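Long-range contacts in serine-pyruvate aminotransferase (AgxT) (Sulfolobus solfataricus, PDB 3ZRP), which uses pyridoxal 5'-phosphate as cofactor and probably transfers the amino group of L-serine to pyruvate and of alanine to glyoxylate: residues Ser65-Val70 and Val182-Ser187; Glu283-Glu288 and Glu365-Gly370; Gly27-Glu32 and Gly236-Phe241; Pro108-Tyr113 and Gly328-Phe333. All blocks are in the same frame, centred on the assembly; numbering follows the deposited sequence.

Contact 1 lies deepest, joining helix 63-69 to strand 182-186 of the seven-stranded mixed sheet, and along the chain is nested inside the loop closed by contact 3. Their centres are about 22 Å apart; both touch the second subunit and each holds a residue of a pyridoxal-phosphate pocket. Contact 4's segments alternate with those of the other three, and it ties the loop after strand 102-106 to that between strands 326-327 and 335-339 of the small three-stranded sheet. Contact 2, whose second segment is near the C-terminus, comes within about 6 Å of contact 4 between nearest atoms, but its centre is about 54 Å from that of contact 3. Contacts 2 and 4 lie opposite contact 3 across the chain's centre.

Contact 1: Ser65-Val70 and Val182-Ser187; sequences SAMESV and VYLTAS
Leu-184 of strand 182-186 reaches into the flank of helix 63-69 and carries most of this contact, which makes it the side chain to follow. Its CB starts at the helix, 4.2 Å from Ala-66 CB. From there CG takes the crowded position between backbone N and carbonyl carbon (chi1 63°), and the two methyls part. CD1 meets Met-67 CG at 4.0 Å, with Ala-66 CB also close. CD2 goes deeper and touches the helix backbone, 3.8 Å from Met-67 CA, with Val-70 CG2 a little farther, at 4.2 Å. That Val-70 methyl is shared, since it also packs against Val-182 CG1 at 4.0 Å, the two valine side chains running past one another in opposite senses. An alanine in place of Leu-184 would keep the CB contact but would probably open a gap beside Met-67 and Val-70, leaving the Met-67 chain, which touches the cofactor, less firmly backed. Over these short segments the axes approach to 8.4 Å and run nearly antiparallel, at 159°. This is a helix laid on the central sheet of a class-V aminotransferase, and it also carries Gly-63 and Thr-64 of the cofactor pocket. Strand 182-186 lies in the mixed sheet between strands 197-202 and 157-163, whose Leu-200 and Val-161 extend the apolar layer, and Trp-92 of helix 87-96 touches both Met-67 and Leu-184.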
# COMPACT_ATOMS: atom_id res chain seq x y z
N SER A 65 -6.85 4.39 3.22
CA SER A 65 -6.68 4.82 1.85
C SER A 65 -8.03 4.57 1.15
O SER A 65 -8.45 5.45 0.40
CB SER A 65 -5.57 4.10 1.10
OG SER A 65 -5.72 2.70 1.03
N ALA A 66 -8.71 3.51 1.54
CA ALA A 66 -10.06 3.26 0.97
C ALA A 66 -10.99 4.42 1.36
O ALA A 66 -11.68 4.99 0.52
CB ALA A 66 -10.63 1.93 1.42
N MET A 67 -11.00 4.78 2.63
CA MET A 67 -11.85 5.91 3.08
C MET A 67 -11.54 7.19 2.29
O MET A 67 -12.45 7.83 1.77
CB MET A 67 -11.67 6.16 4.59
CG MET A 67 -12.23 5.05 5.52
SD MET A 67 -11.57 5.22 7.21
CE MET A 67 -12.61 6.54 7.89
N GLU A 68 -10.26 7.56 2.20
CA GLU A 68 -9.88 8.78 1.49
C GLU A 68 -10.23 8.74 -0.01
O GLU A 68 -10.61 9.78 -0.60
CB GLU A 68 -8.39 9.08 1.72
CG GLU A 68 -7.91 10.38 1.06
CD GLU A 68 -6.56 10.89 1.65
OE1 GLU A 68 -5.93 10.19 2.48
OE2 GLU A 68 -6.16 11.99 1.25
N SER A 69 -10.14 7.56 -0.62
CA SER A 69 -10.51 7.37 -2.02
C SER A 69 -11.98 7.77 -2.33
O SER A 69 -12.33 7.98 -3.48
CB SER A 69 -10.19 5.96 -2.51
OG SER A 69 -11.21 5.02 -2.18
N VAL A 70 -12.83 7.85 -1.30
CA VAL A 70 -14.22 8.33 -1.45
C VAL A 70 -14.27 9.79 -1.94
O VAL A 70 -15.23 10.20 -2.59
CB VAL A 70 -15.05 8.09 -0.15
CG1 VAL A 70 -16.42 8.77 -0.23
CG2 VAL A 70 -15.18 6.58 0.15
N VAL A 182 -20.97 3.21 -1.35
CA VAL A 182 -19.62 2.68 -1.12
C VAL A 182 -19.60 1.91 0.18
O VAL A 182 -19.89 2.44 1.23
CB VAL A 182 -18.53 3.81 -0.98
CG1 VAL A 182 -17.14 3.17 -0.80
CG2 VAL A 182 -18.53 4.77 -2.20
N TYR A 183 -19.24 0.63 0.11
CA TYR A 183 -19.05 -0.17 1.32
C TYR A 183 -17.56 -0.52 1.25
O TYR A 183 -17.09 -0.97 0.21
CB TYR A 183 -19.95 -1.43 1.30
CG TYR A 183 -20.57 -1.72 2.65
CD1 TYR A 183 -19.76 -2.02 3.75
CD2 TYR A 183 -21.96 -1.66 2.84
CE1 TYR A 183 -20.30 -2.26 5.01
CE2 TYR A 183 -22.53 -1.91 4.09
CZ TYR A 183 -21.69 -2.20 5.19
OH TYR A 183 -22.19 -2.43 6.44
N LEU A 184 -16.80 -0.25 2.31
CA LEU A 184 -15.37 -0.46 2.20
C LEU A 184 -14.85 -1.26 3.39
O LEU A 184 -15.49 -1.32 4.46
CB LEU A 184 -14.63 0.89 2.02
CG LEU A 184 -14.73 1.87 3.19
CD1 LEU A 184 -13.68 1.57 4.28
CD2 LEU A 184 -14.60 3.34 2.72
N THR A 185 -13.71 -1.92 3.17
CA THR A 185 -13.05 -2.67 4.22
C THR A 185 -11.52 -2.70 3.97
O THR A 185 -11.00 -1.95 3.12
CB THR A 185 -13.71 -4.09 4.42
OG1 THR A 185 -13.20 -4.68 5.61
CG2 THR A 185 -13.45 -5.04 3.24
N ALA A 186 -10.81 -3.51 4.74
CA ALA A 186 -9.36 -3.69 4.58
C ALA A 186 -9.06 -5.17 4.52
O ALA A 186 -9.90 -5.99 4.87
CB ALA A 186 -8.61 -3.04 5.76
N SER A 187 -7.84 -5.54 4.09
CA SER A 187 -7.50 -6.95 3.97
C SER A 187 -7.25 -7.68 5.30
O SER A 187 -7.46 -8.89 5.40
CB SER A 187 -6.35 -7.15 2.97
OG SER A 187 -5.23 -6.35 3.28

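Contact 2: Glu283-Glu288 and Glu365-Gly370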
# COMPACT_ATOMS: atom_id res chain seq x y z
N GLU A 283 -19.40 -11.00 31.63
CA GLU A 283 -20.50 -10.68 32.53
C GLU A 283 -20.43 -11.57 33.78
O GLU A 283 -20.46 -11.07 34.92
CB GLU A 283 -21.84 -10.88 31.80
CG GLU A 283 -22.65 -9.60 31.55
CD GLU A 283 -22.31 -8.87 30.24
OE1 GLU A 283 -22.00 -9.52 29.22
OE2 GLU A 283 -22.38 -7.62 30.25
N ALA A 284 -20.30 -12.87 33.58
CA ALA A 284 -20.16 -13.81 34.70
C ALA A 284 -18.96 -13.50 35.60
O ALA A 284 -18.98 -13.82 36.79
CB ALA A 284 -20.13 -15.25 34.20
N LEU A 285 -17.93 -12.85 35.04
CA LEU A 285 -16.78 -12.38 35.84
C LEU A 285 -17.13 -11.11 36.61
O LEU A 285 -16.36 -10.66 37.48
CB LEU A 285 -15.55 -12.14 34.96
CG LEU A 285 -14.67 -13.34 34.52
CD1 LEU A 285 -13.63 -12.94 33.45
CD2 LEU A 285 -13.98 -14.00 35.68
N GLY A 286 -18.28 -10.52 36.28
CA GLY A 286 -18.68 -9.23 36.84
C GLY A 286 -17.95 -8.06 36.21
O GLY A 286 -17.81 -7.02 36.84
N LEU A 287 -17.49 -8.22 34.97
CA LEU A 287 -16.84 -7.13 34.23
C LEU A 287 -17.85 -6.38 33.35
O LEU A 287 -18.78 -6.98 32.78
CB LEU A 287 -15.67 -7.66 33.38
CG LEU A 287 -14.46 -8.24 34.14
CD1 LEU A 287 -13.58 -9.09 33.20
CD2 LEU A 287 -13.67 -7.13 34.82
N GLU A 288 -17.64 -5.07 33.25
CA GLU A 288 -18.50 -4.17 32.47
C GLU A 288 -17.96 -3.96 31.06
O GLU A 288 -16.77 -3.74 30.87
CB GLU A 288 -18.60 -2.82 33.18
CG GLU A 288 -19.69 -1.88 32.65
CD GLU A 288 -19.72 -0.53 33.37
OE1 GLU A 288 -19.14 -0.42 34.47
OE2 GLU A 288 -20.34 0.42 32.84
N GLU A 365 -8.09 -6.97 40.31
CA GLU A 365 -9.36 -6.49 39.77
C GLU A 365 -10.51 -7.29 40.40
O GLU A 365 -10.48 -8.53 40.37
CB GLU A 365 -9.38 -6.58 38.24
CG GLU A 365 -10.68 -6.10 37.56
CD GLU A 365 -10.85 -4.58 37.60
OE1 GLU A 365 -9.86 -3.85 37.84
OE2 GLU A 365 -11.99 -4.10 37.40
N PRO A 366 -11.51 -6.60 40.97
CA PRO A 366 -12.65 -7.29 41.56
C PRO A 366 -13.43 -8.13 40.54
O PRO A 366 -14.15 -7.58 39.70
CB PRO A 366 -13.53 -6.15 42.11
CG PRO A 366 -12.93 -4.87 41.61
CD PRO A 366 -11.53 -5.15 41.23
N ILE A 367 -13.26 -9.44 40.61
CA ILE A 367 -13.96 -10.36 39.72
C ILE A 367 -14.50 -11.57 40.47
O ILE A 367 -14.07 -11.87 41.59
CB ILE A 367 -13.05 -10.84 38.55
CG1 ILE A 367 -11.75 -11.46 39.10
CG2 ILE A 367 -12.73 -9.70 37.61
CD1 ILE A 367 -11.01 -12.32 38.08
N ARG A 368 -15.44 -12.27 39.83
CA ARG A 368 -16.02 -13.49 40.38
C ARG A 368 -15.27 -14.72 39.85
O ARG A 368 -15.56 -15.21 38.75
CB ARG A 368 -17.52 -13.56 40.06
CG ARG A 368 -18.30 -12.30 40.44
CD ARG A 368 -19.78 -12.55 40.58
NE ARG A 368 -20.52 -12.42 39.32
CZ ARG A 368 -21.14 -11.32 38.92
NH1 ARG A 368 -21.10 -10.21 39.65
NH2 ARG A 368 -21.80 -11.32 37.76
N PHE A 369 -14.31 -15.22 40.63
CA PHE A 369 -13.49 -16.38 40.25
C PHE A 369 -14.31 -17.64 40.01
O PHE A 369 -15.34 -17.87 40.65
CB PHE A 369 -12.40 -16.69 41.28
CG PHE A 369 -11.73 -15.47 41.84
CD1 PHE A 369 -10.90 -14.68 41.06
CD2 PHE A 369 -11.91 -15.14 43.18
CE1 PHE A 369 -10.26 -13.56 41.60
CE2 PHE A 369 -11.28 -14.01 43.73
CZ PHE A 369 -10.46 -13.22 42.94
N GLY A 370 -13.85 -18.46 39.06
CA GLY A 370 -14.45 -19.76 38.79
C GLY A 370 -15.75 -19.74 38.05
O GLY A 370 -16.44 -20.77 37.96
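Leu-285 and Arg-368 meet through their backbones: Arg-368 N donates to Leu-285 O at 3.0 Å with an angle of 160° at the hydrogen. The same oxygen takes a CA-H...O contact from Ile-367 CA at 3.3 Å, so two successive residues of the loop lean on one carbonyl. Apolar groups fill in beside it. Ile-367 lies alongside both leucines, its CG2 3.9 Å from Leu-287 CD2 and its CD1 4.2 Å from Leu-285 CD2. The Arg-368 side chain, modelled in two conformers, is less certain; in the one described, the bend at chi3 (-87°) turns NE to a weak hydrogen bond with Ala-284 O at 3.3 Å, and one guanidinium face lies over Gly-286 CA. Arg-368 O, buried by the contact, has no polar partner in the model. In the next shell, the carboxylate of Glu-365 accepts hydrogen bonds from the backbone N atoms of Lys-307, Val-308 and Ala-309, fixing the start of the loop, and Leu-360 of helix 346-363 touches both Leu-287 and Glu-365. What presents the carbonyls is the end of helix 264-284, where Gly-286 has positive phi and two bonds lead back into the last helical turn, one of them from Gly-286 N to Glu-283 O. This is a Schellman motif, and the loop joining helices 346-363 and 372-381 docks on it.

Contact 3: Gly27-Glu32 and Gly236-Phe241; sequences GFTSKE and GKAAYF. With PLP (pyridoxal-5'-phosphate), chain D.
Phe-28 and Tyr-240 are brought together by different choices of chi1: Phe-28 CG sits between its backbone N and carbonyl carbon (63°), whereas Tyr-240 CG is anti to its N (175°). The rings cross obliquely, with planes at 39° and centroids 5.1 Å apart. Tyr-240 CD1 lies over one face of the phenylalanine ring, and its nearest atom there is Phe-28 CE2 at 3.5 Å. Beside the rings, Ala-238 CB rests 3.8 Å from Thr-29 CA. Water 1 lies within bonding distance of both backbones, 3.0 Å from Phe-28 O and 3.3 Å from Ala-239 O, although with its other neighbours it cannot donate to all of them at once. At its far end Tyr-240 OH donates to O1P of pyridoxal-5'-phosphate at 2.7 Å, with the oxygen in the plane of the ring. Thr-243 also binds this cofactor, and further hydrogen bonds come from the second subunit, among them Gly-63, Thr-64 and Gln-188 there; the site is therefore shared across the dimer. The turn from Gly-27 to Ser-30 leads into helix 31-48. Segment 236-241 belongs to the loop between helices 223-234 and 246-262, with Phe-241 packed edge-to-face on Trp-226 of the former.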
# COMPACT_ATOMS: atom_id res chain seq x y z
N GLY A 27 4.26 -11.17 -11.45
CA GLY A 27 4.19 -9.72 -11.45
C GLY A 27 2.78 -9.32 -11.80
O GLY A 27 1.92 -10.18 -12.00
N PHE A 28 2.53 -8.02 -11.89
CA PHE A 28 1.18 -7.52 -12.17
C PHE A 28 0.61 -7.86 -13.57
O PHE A 28 -0.59 -7.72 -13.80
CB PHE A 28 1.10 -6.00 -11.92
CG PHE A 28 1.99 -5.20 -12.81
CD1 PHE A 28 3.32 -4.95 -12.45
CD2 PHE A 28 1.52 -4.71 -14.02
CE1 PHE A 28 4.15 -4.21 -13.29
CE2 PHE A 28 2.35 -3.97 -14.86
CZ PHE A 28 3.66 -3.72 -14.50
N THR A 29 1.48 -8.29 -14.49
CA THR A 29 1.05 -8.71 -15.83
C THR A 29 0.78 -10.22 -15.95
O THR A 29 0.10 -10.65 -16.88
CB THR A 29 2.09 -8.33 -16.92
OG1 THR A 29 3.34 -8.93 -16.60
CG2 THR A 29 2.28 -6.83 -16.99
N SER A 30 1.32 -10.99 -15.01
CA SER A 30 1.22 -12.46 -14.99
C SER A 30 -0.22 -12.93 -14.88
O SER A 30 -1.01 -12.35 -14.14
CB SER A 30 2.03 -13.05 -13.84
OG SER A 30 3.35 -12.55 -13.85
N LYS A 31 -0.57 -13.99 -15.60
CA LYS A 31 -1.94 -14.51 -15.52
C LYS A 31 -2.33 -14.98 -14.11
O LYS A 31 -3.50 -14.87 -13.73
CB LYS A 31 -2.22 -15.57 -16.59
CG LYS A 31 -1.66 -16.97 -16.33
CD LYS A 31 -2.27 -17.95 -17.37
CE LYS A 31 -2.31 -19.38 -16.87
NZ LYS A 31 -0.93 -19.90 -16.67
N GLU A 32 -1.36 -15.45 -13.32
CA GLU A 32 -1.62 -15.85 -11.93
C GLU A 32 -2.12 -14.66 -11.11
O GLU A 32 -3.03 -14.79 -10.29
CB GLU A 32 -0.37 -16.44 -11.27
CG GLU A 32 0.19 -17.68 -11.96
CD GLU A 32 1.24 -17.34 -13.02
OE1 GLU A 32 0.95 -16.55 -13.95
OE2 GLU A 32 2.36 -17.88 -12.92
N GLY A 236 -9.96 -10.86 -17.79
CA GLY A 236 -8.73 -11.62 -17.94
C GLY A 236 -7.57 -10.87 -18.56
O GLY A 236 -6.67 -11.49 -19.13
N LYS A 237 -7.59 -9.53 -18.45
CA LYS A 237 -6.59 -8.67 -19.08
C LYS A 237 -5.71 -7.94 -18.05
O LYS A 237 -6.19 -7.48 -17.02
CB LYS A 237 -7.28 -7.64 -19.97
CG LYS A 237 -8.00 -8.22 -21.19
CD LYS A 237 -9.00 -7.21 -21.77
CE LYS A 237 -9.51 -7.59 -23.15
NZ LYS A 237 -10.35 -8.82 -23.15
N ALA A 238 -4.41 -7.86 -18.33
CA ALA A 238 -3.49 -7.09 -17.50
C ALA A 238 -3.58 -5.62 -17.87
O ALA A 238 -3.81 -5.27 -19.04
CB ALA A 238 -2.06 -7.59 -17.67
N ALA A 239 -3.43 -4.75 -16.87
CA ALA A 239 -3.38 -3.30 -17.09
C ALA A 239 -2.42 -2.70 -16.06
O ALA A 239 -2.13 -3.33 -15.04
CB ALA A 239 -4.75 -2.69 -16.95
N TYR A 240 -1.92 -1.50 -16.33
CA TYR A 240 -1.01 -0.86 -15.36
C TYR A 240 -1.44 0.56 -15.03
O TYR A 240 -1.58 1.41 -15.92
CB TYR A 240 0.41 -0.86 -15.91
CG TYR A 240 1.37 -0.10 -14.99
CD1 TYR A 240 1.78 -0.64 -13.78
CD2 TYR A 240 1.80 1.18 -15.33
CE1 TYR A 240 2.64 0.07 -12.93
CE2 TYR A 240 2.65 1.89 -14.51
CZ TYR A 240 3.06 1.33 -13.31
OH TYR A 240 3.88 2.06 -12.48
N PHE A 241 -1.68 0.82 -13.74
CA PHE A 241 -1.79 2.20 -13.32
C PHE A 241 -0.56 2.45 -12.45
O PHE A 241 0.30 3.27 -12.79
CB PHE A 241 -3.05 2.48 -12.50
CG PHE A 241 -2.97 3.79 -11.72
CD1 PHE A 241 -2.62 4.98 -12.37
CD2 PHE A 241 -3.16 3.81 -10.33
CE1 PHE A 241 -2.50 6.19 -11.66
CE2 PHE A 241 -3.05 5.02 -9.61
CZ PHE A 241 -2.71 6.20 -10.27
N1 PLP D . 9.18 5.80 -11.43
C2 PLP D . 9.89 4.89 -12.18
C2A PLP D . 11.20 5.34 -12.78
C3 PLP D . 9.41 3.58 -12.36
O3 PLP D . 10.08 2.76 -13.03
C4 PLP D . 8.20 3.18 -11.77
C4A PLP D . 7.73 1.73 -11.97
C5 PLP D . 7.49 4.14 -11.03
C6 PLP D . 7.98 5.43 -10.84
C5A PLP D . 6.18 3.83 -10.36
O4P PLP D . 6.30 2.94 -9.23
P PLP D . 5.05 2.11 -8.72
O1P PLP D . 4.54 1.39 -9.93
O2P PLP D . 5.64 1.27 -7.66
O3P PLP D . 4.05 3.13 -8.29
O HOH W 1 -3.05 -6.08 -13.54

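Contact 4: Pro108-Tyr113 and Gly328-Phe333; sequences PSPGDY and GVHPAF
His-330 and Phe-333 offer two flat groups to Pro-110 and Gly-111. One face of the imidazole is covered by Phe-333 CD2, about 4.0 Å above the plane and offset toward the rim, while its edge is polar: Ala-332 N and water 2 both lie in plane. The phenylalanine ring presents its own edge to the other loop, with Pro-110 C and Gly-111 N near its plane. Pro-110 lies across both rings, and its CB touches three partners. It lies 3.7 Å from His-330 CE1, obliquely to that ring, and 3.7 Å from Phe-333 CE2. The closest of the three is Ala-332 CB, 3.6 Å from Pro-110 CB. His-330 CG, anti to the backbone N (chi1 -166°), leads the imidazole out toward Pro-110, and Ala-332 N, donating to His-330 ND1 at 3.2 Å, holds the ring in its own turn. The other ring nitrogen, NE2, is 3.0 Å from water 2, which also accepts from Gly-111 N at 3.0 Å and so links the two loops. An alanine in place of His-330 would probably leave water 2 and Ala-332 N without this partner and open a gap beside Pro-110 and the Phe-333 ring. Gly-111 has positive phi (81°) in a type II turn. Since ND1 acts as an acceptor, a doubly protonated ring is unlikely; the junction between the loop after strand 102-106 and the turn before strand 335-339 thus joins apolar contacts to one water-mediated link.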
# COMPACT_ATOMS: atom_id res chain seq x y z
N PRO A 108 -22.49 10.61 19.58
CA PRO A 108 -23.29 10.26 20.78
C PRO A 108 -22.48 10.42 22.07
O PRO A 108 -21.34 10.89 22.00
CB PRO A 108 -23.59 8.78 20.55
CG PRO A 108 -22.30 8.25 19.84
CD PRO A 108 -21.69 9.46 19.10
N SER A 109 -23.07 10.06 23.23
CA SER A 109 -22.32 10.01 24.49
C SER A 109 -21.25 8.93 24.38
O SER A 109 -21.41 8.02 23.58
CB SER A 109 -23.26 9.71 25.67
OG SER A 109 -24.44 10.49 25.57
N PRO A 110 -20.16 9.03 25.17
CA PRO A 110 -19.11 8.02 24.98
C PRO A 110 -19.61 6.58 25.00
O PRO A 110 -20.36 6.19 25.91
CB PRO A 110 -18.16 8.27 26.15
CG PRO A 110 -18.26 9.78 26.36
CD PRO A 110 -19.71 10.10 26.10
N GLY A 111 -19.22 5.80 23.99
CA GLY A 111 -19.51 4.36 23.99
C GLY A 111 -20.91 4.02 23.54
O GLY A 111 -21.29 2.85 23.53
N ASP A 112 -21.69 5.05 23.22
CA ASP A 112 -23.04 4.88 22.69
C ASP A 112 -22.99 4.98 21.17
O ASP A 112 -21.91 4.94 20.57
CB ASP A 112 -23.96 5.99 23.26
CG ASP A 112 -25.41 5.55 23.42
OD1 ASP A 112 -26.05 5.05 22.46
OD2 ASP A 112 -25.93 5.69 24.53
N TYR A 113 -24.16 5.09 20.53
CA TYR A 113 -24.25 5.17 19.08
C TYR A 113 -25.36 6.14 18.65
O TYR A 113 -26.32 6.35 19.39
CB TYR A 113 -24.47 3.80 18.45
CG TYR A 113 -25.83 3.16 18.69
CD1 TYR A 113 -26.11 2.43 19.87
CD2 TYR A 113 -26.82 3.25 17.73
CE1 TYR A 113 -27.37 1.85 20.07
CE2 TYR A 113 -28.08 2.66 17.91
CZ TYR A 113 -28.34 1.97 19.09
OH TYR A 113 -29.59 1.40 19.25
N GLY A 328 -6.95 0.06 25.14
CA GLY A 328 -8.10 0.94 24.99
C GLY A 328 -7.67 2.33 24.60
O GLY A 328 -6.65 2.82 25.08
N VAL A 329 -8.44 2.98 23.72
CA VAL A 329 -8.05 4.28 23.18
C VAL A 329 -9.22 5.26 23.15
O VAL A 329 -9.63 5.74 22.09
CB VAL A 329 -7.42 4.15 21.76
CG1 VAL A 329 -5.96 3.73 21.86
CG2 VAL A 329 -8.26 3.17 20.87
N HIS A 330 -9.77 5.55 24.32
CA HIS A 330 -10.91 6.46 24.41
C HIS A 330 -10.81 7.16 25.75
O HIS A 330 -10.80 6.49 26.78
CB HIS A 330 -12.23 5.70 24.29
CG HIS A 330 -13.44 6.57 24.05
ND1 HIS A 330 -13.78 7.62 24.88
CD2 HIS A 330 -14.39 6.53 23.10
CE1 HIS A 330 -14.89 8.18 24.44
NE2 HIS A 330 -15.29 7.54 23.36
N PRO A 331 -10.71 8.50 25.74
CA PRO A 331 -10.45 9.26 26.96
C PRO A 331 -11.47 9.01 28.07
O PRO A 331 -11.15 9.18 29.24
CB PRO A 331 -10.51 10.73 26.50
CG PRO A 331 -11.28 10.70 25.21
CD PRO A 331 -10.94 9.38 24.58
N ALA A 332 -12.68 8.59 27.70
CA ALA A 332 -13.78 8.43 28.66
C ALA A 332 -13.78 7.10 29.43
O ALA A 332 -14.51 6.96 30.41
CB ALA A 332 -15.10 8.62 27.97
N PHE A 333 -12.96 6.15 28.99
CA PHE A 333 -12.95 4.81 29.59
C PHE A 333 -11.54 4.35 29.97
O PHE A 333 -10.55 4.76 29.34
CB PHE A 333 -13.56 3.78 28.64
CG PHE A 333 -14.99 4.01 28.31
CD1 PHE A 333 -16.00 3.53 29.14
CD2 PHE A 333 -15.35 4.67 27.14
CE1 PHE A 333 -17.34 3.74 28.83
CE2 PHE A 333 -16.69 4.89 26.80
CZ PHE A 333 -17.69 4.41 27.66
O HOH W 2 -17.84 7.29 21.82